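Local coordinates for protein type II restriction enzyme SfiI (PDB 2EZV) that cuts double-stranded DNA as a tetrameric type II restriction endonuclease that recognises the interrupted sequence 5'-GGCCN(5)GGCC-3', at residues V138-L142 with P153-S158; A27-Y31 with I57-L62. All coordinates share one frame. Numbering follows the deposited sequence.

Contact 1. Residues V138-L142 with P153-S158; sequences VIPHL and PAVTTS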
loop_
_atom_site.group_PDB
_atom_site.type_symbol
_atom_site.label_atom_id
_atom_site.label_comp_id
_atom_site.label_asym_id
_atom_site.label_seq_id
_atom_site.Cartn_x
_atom_site.Cartn_y
_atom_site.Cartn_z
ATOM N N VAL D 138 11.152 7.502 -26.272
ATOM C CA VAL D 138 10.073 7.357 -25.291
ATOM C C VAL D 138 8.779 7.753 -25.981
ATOM O O VAL D 138 8.706 8.814 -26.598
ATOM C CB VAL D 138 10.267 8.306 -24.085
ATOM C CG1 VAL D 138 9.085 8.191 -23.141
ATOM C CG2 VAL D 138 11.565 7.990 -23.363
ATOM N N ILE D 139 7.759 6.912 -25.881
ATOM C CA ILE D 139 6.484 7.227 -26.513
ATOM C C ILE D 139 5.836 8.445 -25.857
ATOM O O ILE D 139 6.049 8.721 -24.676
ATOM C CB ILE D 139 5.504 6.036 -26.441
ATOM C CG1 ILE D 139 5.229 5.667 -24.986
ATOM C CG2 ILE D 139 6.087 4.838 -27.163
ATOM C CD1 ILE D 139 4.117 4.642 -24.831
ATOM N N PRO D 140 5.033 9.193 -26.621
ATOM C CA PRO D 140 4.372 10.378 -26.077
ATOM C C PRO D 140 3.321 10.014 -25.035
ATOM O O PRO D 140 3.008 10.815 -24.154
ATOM C CB PRO D 140 3.762 11.026 -27.319
ATOM C CG PRO D 140 3.378 9.828 -28.146
ATOM C CD PRO D 140 4.602 8.936 -28.010
ATOM N N HIS D 141 2.784 8.802 -25.131
ATOM C CA HIS D 141 1.758 8.367 -24.193
ATOM C C HIS D 141 1.396 6.899 -24.382
ATOM O O HIS D 141 1.653 6.327 -25.431
ATOM C CB HIS D 141 0.508 9.234 -24.379
ATOM C CG HIS D 141 0.016 9.282 -25.795
ATOM N ND1 HIS D 141 -0.566 8.200 -26.421
ATOM C CD2 HIS D 141 0.052 10.274 -26.718
ATOM C CE1 HIS D 141 -0.867 8.520 -27.667
ATOM N NE2 HIS D 141 -0.502 9.774 -27.873
ATOM N N LEU D 142 0.800 6.296 -23.358
ATOM C CA LEU D 142 0.378 4.897 -23.415
ATOM C C LEU D 142 -1.143 4.864 -23.458
ATOM O O LEU D 142 -1.801 5.391 -22.562
ATOM C CB LEU D 142 0.861 4.135 -22.179
ATOM C CG LEU D 142 0.512 2.644 -22.084
ATOM C CD1 LEU D 142 1.214 1.859 -23.193
ATOM C CD2 LEU D 142 0.945 2.130 -20.732
ATOM N N PRO D 153 -5.369 8.304 -23.714
ATOM C CA PRO D 153 -3.912 8.408 -23.590
ATOM C C PRO D 153 -3.394 8.796 -22.205
ATOM O O PRO D 153 -3.860 9.769 -21.607
ATOM C CB PRO D 153 -3.557 9.447 -24.646
ATOM C CG PRO D 153 -4.749 10.368 -24.596
ATOM C CD PRO D 153 -5.920 9.415 -24.512
ATOM N N ALA D 154 -2.434 8.025 -21.698
ATOM C CA ALA D 154 -1.830 8.313 -20.402
ATOM C C ALA D 154 -0.506 9.009 -20.697
ATOM O O ALA D 154 0.440 8.392 -21.200
ATOM C CB ALA D 154 -1.591 7.022 -19.619
ATOM N N VAL D 155 -0.449 10.299 -20.394
ATOM C CA VAL D 155 0.745 11.087 -20.649
ATOM C C VAL D 155 2.021 10.552 -20.033
ATOM O O VAL D 155 2.044 10.094 -18.889
ATOM C CB VAL D 155 0.603 12.519 -20.138
ATOM C CG1 VAL D 155 1.295 13.474 -21.112
ATOM C CG2 VAL D 155 -0.858 12.853 -19.937
ATOM N N THR D 156 3.089 10.662 -20.806
ATOM C CA THR D 156 4.414 10.230 -20.408
ATOM C C THR D 156 5.141 11.418 -19.798
ATOM O O THR D 156 5.164 12.498 -20.381
ATOM C CB THR D 156 5.198 9.715 -21.656
ATOM O OG1 THR D 156 5.178 8.283 -21.669
ATOM C CG2 THR D 156 6.631 10.214 -21.665
ATOM N N THR D 157 5.718 11.225 -18.620
ATOM C CA THR D 157 6.472 12.285 -17.961
ATOM C C THR D 157 7.843 11.723 -17.618
ATOM O O THR D 157 7.961 10.777 -16.837
ATOM C CB THR D 157 5.767 12.779 -16.679
ATOM O OG1 THR D 157 4.538 13.415 -17.037
ATOM C CG2 THR D 157 6.646 13.794 -15.929
ATOM N N SER D 158 8.876 12.322 -18.201
ATOM C CA SER D 158 10.246 11.859 -18.013
ATOM C C SER D 158 11.044 12.571 -16.940
ATOM O O SER D 158 11.174 13.799 -16.950
ATOM C CB SER D 158 10.994 11.951 -19.340
ATOM O OG SER D 158 10.306 11.218 -20.339
#

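Contact 2. Residues A27-Y31 with I57-L62; sequences ALQQY and ITQYAL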
loop_
_atom_site.group_PDB
_atom_site.type_symbol
_atom_site.label_atom_id
_atom_site.label_comp_id
_atom_site.label_asym_id
_atom_site.label_seq_id
_atom_site.Cartn_x
_atom_site.Cartn_y
_atom_site.Cartn_z
ATOM N N ALA D 27 10.080 13.609 -1.893
ATOM C CA ALA D 27 10.357 12.210 -1.608
ATOM C C ALA D 27 11.851 12.021 -1.409
ATOM O O ALA D 27 12.290 11.497 -0.390
ATOM C CB ALA D 27 9.855 11.336 -2.749
ATOM N N LEU D 28 12.635 12.473 -2.378
ATOM C CA LEU D 28 14.079 12.339 -2.281
ATOM C C LEU D 28 14.593 13.112 -1.067
ATOM O O LEU D 28 15.444 12.624 -0.328
ATOM C CB LEU D 28 14.726 12.834 -3.573
ATOM C CG LEU D 28 14.412 11.912 -4.758
ATOM C CD1 LEU D 28 14.664 12.628 -6.082
ATOM C CD2 LEU D 28 15.248 10.634 -4.634
ATOM N N GLN D 29 14.055 14.307 -0.845
ATOM C CA GLN D 29 14.485 15.109 0.289
ATOM C C GLN D 29 14.282 14.367 1.603
ATOM O O GLN D 29 15.221 14.189 2.381
ATOM C CB GLN D 29 13.715 16.429 0.346
ATOM C CG GLN D 29 13.980 17.209 1.633
ATOM C CD GLN D 29 15.443 17.612 1.792
ATOM O OE1 GLN D 29 15.939 17.758 2.911
ATOM N NE2 GLN D 29 16.135 17.810 0.671
ATOM N N GLN D 30 13.047 13.938 1.842
ATOM C CA GLN D 30 12.704 13.238 3.066
ATOM C C GLN D 30 13.393 11.880 3.190
ATOM O O GLN D 30 13.488 11.317 4.281
ATOM C CB GLN D 30 11.174 13.116 3.163
ATOM C CG GLN D 30 10.506 14.498 3.208
ATOM C CD GLN D 30 9.010 14.480 3.471
ATOM O OE1 GLN D 30 8.401 15.528 3.659
ATOM N NE2 GLN D 30 8.415 13.296 3.481
ATOM N N TYR D 31 13.891 11.363 2.074
ATOM C CA TYR D 31 14.587 10.082 2.071
ATOM C C TYR D 31 16.107 10.267 1.993
ATOM O O TYR D 31 16.846 9.286 1.985
ATOM C CB TYR D 31 14.135 9.249 0.874
ATOM C CG TYR D 31 14.586 7.806 0.930
ATOM C CD1 TYR D 31 14.038 6.922 1.864
ATOM C CD2 TYR D 31 15.568 7.321 0.059
ATOM C CE1 TYR D 31 14.457 5.593 1.934
ATOM C CE2 TYR D 31 15.994 5.988 0.126
ATOM C CZ TYR D 31 15.436 5.135 1.065
ATOM O OH TYR D 31 15.856 3.826 1.151
ATOM N N ILE D 57 17.731 3.312 -4.294
ATOM C CA ILE D 57 17.486 4.512 -3.500
ATOM C C ILE D 57 16.277 5.236 -4.092
ATOM O O ILE D 57 15.312 5.558 -3.388
ATOM C CB ILE D 57 18.667 5.503 -3.560
ATOM C CG1 ILE D 57 19.967 4.846 -3.093
ATOM C CG2 ILE D 57 18.357 6.711 -2.701
ATOM C CD1 ILE D 57 20.086 4.673 -1.609
ATOM N N THR D 58 16.357 5.489 -5.394
ATOM C CA THR D 58 15.308 6.176 -6.132
ATOM C C THR D 58 13.955 5.504 -5.929
ATOM O O THR D 58 12.955 6.165 -5.646
ATOM C CB THR D 58 15.612 6.183 -7.642
ATOM O OG1 THR D 58 16.808 6.931 -7.886
ATOM C CG2 THR D 58 14.458 6.798 -8.421
ATOM N N GLN D 59 13.930 4.186 -6.101
ATOM C CA GLN D 59 12.698 3.444 -5.936
ATOM C C GLN D 59 12.109 3.577 -4.533
ATOM O O GLN D 59 10.926 3.875 -4.387
ATOM C CB GLN D 59 12.903 1.961 -6.250
ATOM C CG GLN D 59 11.691 1.125 -5.857
ATOM C CD GLN D 59 11.820 -0.343 -6.197
ATOM O OE1 GLN D 59 11.083 -1.171 -5.670
ATOM N NE2 GLN D 59 12.744 -0.673 -7.087
ATOM N N TYR D 60 12.929 3.344 -3.511
ATOM C CA TYR D 60 12.460 3.421 -2.127
ATOM C C TYR D 60 11.983 4.817 -1.786
ATOM O O TYR D 60 11.021 4.990 -1.037
ATOM C CB TYR D 60 13.567 3.009 -1.155
ATOM C CG TYR D 60 13.952 1.550 -1.244
ATOM C CD1 TYR D 60 15.262 1.139 -0.993
ATOM C CD2 TYR D 60 13.008 0.575 -1.561
ATOM C CE1 TYR D 60 15.623 -0.204 -1.053
ATOM C CE2 TYR D 60 13.356 -0.771 -1.620
ATOM C CZ TYR D 60 14.665 -1.153 -1.365
ATOM O OH TYR D 60 15.018 -2.483 -1.419
ATOM N N ALA D 61 12.666 5.812 -2.338
ATOM C CA ALA D 61 12.306 7.194 -2.102
ATOM C C ALA D 61 10.963 7.544 -2.735
ATOM O O ALA D 61 10.115 8.162 -2.088
ATOM C CB ALA D 61 13.398 8.123 -2.654
ATOM N N LEU D 62 10.764 7.123 -3.984
ATOM C CA LEU D 62 9.552 7.453 -4.732
ATOM C C LEU D 62 8.303 6.586 -4.596
ATOM O O LEU D 62 7.191 7.117 -4.649
ATOM C CB LEU D 62 9.872 7.569 -6.231
ATOM C CG LEU D 62 11.101 8.329 -6.746
ATOM C CD1 LEU D 62 10.771 8.899 -8.121
ATOM C CD2 LEU D 62 11.507 9.440 -5.812
HETATM O O HOH W 1 10.612 9.402 0.212
#

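Contact 1. Residues V138-L142 with P153-S158
The CA-to-CB bond of T156 points toward residues 138-142. With chi1 at -101°, between the usual wells, T156 OG1 gives a weak 3.2 Å hydrogen bond to I139 O, while T156 CG2 lies 3.5 Å from CG1 of V138, a t rotamer. One residue on, the backbones begin to pair: T156 N reaches P140 O weakly at 3.4 Å, then L142 and A154 form an antiparallel hydrogen-bonded pair, L142 N to A154 O 3.0 Å and A154 N to L142 O 2.8 Å. This is the start of the β-hairpin 141-145/151-167, whose longer strand runs through the mixed sheet of the PD-(D/E)XK nuclease fold. H141 and V155 form the non-hydrogen-bonded pair and share one face of the sheet; L142 and A154 occupy the other, where both touch V96 of strand 93-104. In the p rotamer, H141 lays its ring against P153, whose CB makes a CH-pi contact 3.9 Å from the ring centroid, and Y5 also meets this imidazole.

Contact 2. Residues A27-Y31 with I57-L62
Two helical segments cross nearly at right angles, their N-to-C directions 103° apart and their axes 8.7 Å from each other at closest approach. They belong to helices 10-41 and 49-62, a consecutive helix pair packed on the central β-sheet of this PD-(D/E)XK nuclease. The backbones come closest at two alanines: the CA atoms of A27 and A61 are 5.4 Å apart, and A27 CB touches A61 O at 3.3 Å. On the sheet-facing flank, L28 CD2 meets A61 CB at 3.7 Å and L28 CG meets L62 CD2 at 4.0 Å; beyond them L28 reaches V161 and L62 reaches V99. Y31 is the residue most covered by the other segment, with 96 Å² buried. Its t rotamer carries the ring across segment 57-62, with A61 CA and Y60 C over one face, Y31 CE2 3.8 Å from I57 CG2 and Y31 CZ 3.6 Å from Y60 CB. The phenol ends find partners elsewhere: Y31 OH bonds to E34, and Y60 OH to F74 O of the second subunit. No direct hydrogen bond joins the segments, but one water bridges them, donating to A27 O at 2.8 Å and to A61 O at 2.7 Å.

Overall arrangement
Contact 1 and contact 2 do not touch: their centres are about 23 Å apart and their nearest atoms about 9 Å. Contact 1 includes part of strand 151-167 and touches strand 93-104; the helices of contact 2 pack on both. Contact 1 adds the hairpin strand to 151-167, whereas contact 2 packs helices against V161 and F163 farther along that strand. Strand 93-104 also carries D100 and A101, which bind calcium together with D79; T58 of the helix pair touches A101. Neither contact includes these three residues; the side chains of V138 and I57 each lie about 12 Å from a calcium ion. Bound DNA is about 12 Å from the nearest atom of contact 1 and about 10 Å from that of contact 2.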